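Local structure of inactive dihydroorotase-like domain (Chaetomium thermophilum, 5NNL) at residues K57-A62 with F74-T79. The protein is a catalytically inactive relative of the dihydroorotase domain, probably keeping the barrel-type alternation of strands and helices of the amidohydrolase superfamily. Residues are numbered along the deposited sequence; the frame is centred on the assembly and turned at random.
Sequences KSLKVA and FNLSIT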
loop_
_atom_site.group_PDB
_atom_site.type_symbol
_atom_site.label_atom_id
_atom_site.label_comp_id
_atom_site.label_asym_id
_atom_site.label_seq_id
_atom_site.Cartn_x
_atom_site.Cartn_y
_atom_site.Cartn_z
ATOM N N LYS A 57 -22.271 -6.086 4.847
ATOM C CA LYS A 57 -22.463 -6.808 3.592
ATOM C C LYS A 57 -21.204 -6.765 2.735
ATOM O O LYS A 57 -20.779 -7.791 2.190
ATOM C CB LYS A 57 -23.657 -6.220 2.836
ATOM C CG LYS A 57 -23.724 -6.550 1.342
ATOM C CD LYS A 57 -23.956 -8.029 1.086
ATOM C CE LYS A 57 -23.848 -8.353 -0.397
ATOM N NZ LYS A 57 -23.879 -9.819 -0.663
ATOM N N SER A 58 -20.596 -5.584 2.603
ATOM C CA SER A 58 -19.426 -5.437 1.743
ATOM C C SER A 58 -18.260 -6.272 2.250
ATOM O O SER A 58 -17.558 -6.921 1.466
ATOM C CB SER A 58 -19.025 -3.966 1.658
ATOM O OG SER A 58 -19.765 -3.295 0.655
ATOM N N LEU A 59 -18.023 -6.248 3.561
ATOM C CA LEU A 59 -16.953 -7.053 4.135
ATOM C C LEU A 59 -17.087 -8.516 3.737
ATOM O O LEU A 59 -16.096 -9.162 3.376
ATOM C CB LEU A 59 -16.965 -6.910 5.656
ATOM C CG LEU A 59 -15.866 -7.634 6.426
ATOM C CD1 LEU A 59 -14.470 -7.166 6.024
ATOM C CD2 LEU A 59 -16.082 -7.406 7.896
ATOM N N LYS A 60 -18.309 -9.055 3.786
ATOM C CA LYS A 60 -18.501 -10.484 3.551
ATOM C C LYS A 60 -18.220 -10.857 2.101
ATOM O O LYS A 60 -17.671 -11.932 1.829
ATOM C CB LYS A 60 -19.918 -10.901 3.948
ATOM C CG LYS A 60 -19.980 -11.620 5.284
ATOM C CD LYS A 60 -21.373 -12.153 5.588
ATOM C CE LYS A 60 -21.307 -13.529 6.241
ATOM N NZ LYS A 60 -20.385 -13.566 7.414
ATOM N N VAL A 61 -18.598 -9.997 1.154
ATOM C CA VAL A 61 -18.283 -10.268 -0.246
ATOM C C VAL A 61 -16.773 -10.343 -0.434
ATOM O O VAL A 61 -16.258 -11.250 -1.098
ATOM C CB VAL A 61 -18.915 -9.201 -1.160
ATOM C CG1 VAL A 61 -18.598 -9.492 -2.623
ATOM C CG2 VAL A 61 -20.425 -9.142 -0.949
ATOM N N ALA A 62 -16.041 -9.392 0.151
ATOM C CA ALA A 62 -14.585 -9.439 0.086
ATOM C C ALA A 62 -14.054 -10.712 0.731
ATOM O O ALA A 62 -13.133 -11.348 0.204
ATOM C CB ALA A 62 -13.991 -8.204 0.764
ATOM N N PHE A 74 -2.873 -11.799 4.140
ATOM C CA PHE A 74 -3.476 -10.501 3.886
ATOM C C PHE A 74 -4.353 -10.087 5.057
ATOM O O PHE A 74 -4.777 -10.907 5.874
ATOM C CB PHE A 74 -4.289 -10.509 2.584
ATOM C CG PHE A 74 -5.586 -11.256 2.676
ATOM C CD1 PHE A 74 -5.631 -12.628 2.479
ATOM C CD2 PHE A 74 -6.767 -10.584 2.948
ATOM C CE1 PHE A 74 -6.827 -13.316 2.560
ATOM C CE2 PHE A 74 -7.963 -11.265 3.029
ATOM C CZ PHE A 74 -7.995 -12.631 2.836
ATOM N N ASN A 75 -4.591 -8.782 5.126
ATOM C CA ASN A 75 -5.539 -8.169 6.041
ATOM C C ASN A 75 -6.546 -7.384 5.217
ATOM O O ASN A 75 -6.182 -6.755 4.218
ATOM C CB ASN A 75 -4.834 -7.227 7.023
ATOM C CG ASN A 75 -4.800 -7.765 8.439
ATOM O OD1 ASN A 75 -5.790 -8.303 8.938
ATOM N ND2 ASN A 75 -3.655 -7.613 9.099
ATOM N N LEU A 76 -7.809 -7.437 5.617
ATOM C CA LEU A 76 -8.797 -6.541 5.045
ATOM C C LEU A 76 -8.828 -5.238 5.837
ATOM O O LEU A 76 -8.220 -5.107 6.903
ATOM C CB LEU A 76 -10.183 -7.189 5.019
ATOM C CG LEU A 76 -10.400 -8.308 3.996
ATOM C CD1 LEU A 76 -11.781 -8.925 4.165
ATOM C CD2 LEU A 76 -10.228 -7.795 2.573
ATOM N N SER A 77 -9.537 -4.262 5.287
ATOM C CA SER A 77 -9.704 -2.968 5.922
ATOM C C SER A 77 -11.100 -2.478 5.575
ATOM O O SER A 77 -11.796 -3.076 4.751
ATOM C CB SER A 77 -8.619 -1.983 5.467
ATOM O OG SER A 77 -8.680 -0.759 6.182
ATOM N N ILE A 78 -11.511 -1.382 6.207
ATOM C CA ILE A 78 -12.863 -0.864 6.032
ATOM C C ILE A 78 -12.822 0.652 5.902
ATOM O O ILE A 78 -12.044 1.326 6.585
ATOM C CB ILE A 78 -13.781 -1.294 7.192
ATOM C CG1 ILE A 78 -15.212 -0.847 6.918
ATOM C CG2 ILE A 78 -13.270 -0.744 8.528
ATOM C CD1 ILE A 78 -16.257 -1.795 7.505
ATOM N N THR A 79 -13.681 1.180 5.032
ATOM C CA THR A 79 -13.741 2.603 4.731
ATOM C C THR A 79 -14.729 3.319 5.639
ATOM O O THR A 79 -15.838 2.832 5.883
ATOM C CB THR A 79 -14.167 2.821 3.280
ATOM O OG1 THR A 79 -13.508 1.869 2.440
ATOM C CG2 THR A 79 -13.829 4.225 2.817
#
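Leu59 sets CG anti to its own backbone nitrogen (chi1 -177°), and a chi2 of 60° then turns CD1 toward Leu76, which answers with CG set anti to its carbonyl carbon and an extended second torsion (chi2 175°) that carries CD1 out to meet it. The two methyl groups touch at 3.7 Å, Leu59 CD1 against Leu76 CD1, where the side chains cross at a slant. Nearly one turn further along the helix, Ala62 adds a second methyl to the contact. Its CB lies 4.1 Å from Leu76 CD1 and 4.2 Å from Leu76 CD2, so both branches of the leucine fork rest near a single methyl while CD1 alone also meets Leu59. Leu59 and Ala62, three residues apart, illustrate how one face of a helix receives a side chain, here Leu76 from 74-79. No hydrogen bond crosses the contact; it is a small, buried apolar one. Within 74-79, Phe74 turns its ring edge to Leu76 CG, which lies in the ring plane. The backbones keep their distance: the closest CA pair across the two segments, Leu59 CA and Ile78 CA, is 7.7 Å apart. Beyond the two segments, Leu59 also packs on Val91, Ala62 on Ile53 and Leu76 on Ile44 of strand 39-44. In chain order helix 56-64 joins the parallel strands 39-44 and 73-79, a beta-alpha-beta crossover of the kind that builds the family's barrel-type fold, and it lies against strand 73-79, which runs parallel between strands 39-44 and 98-100.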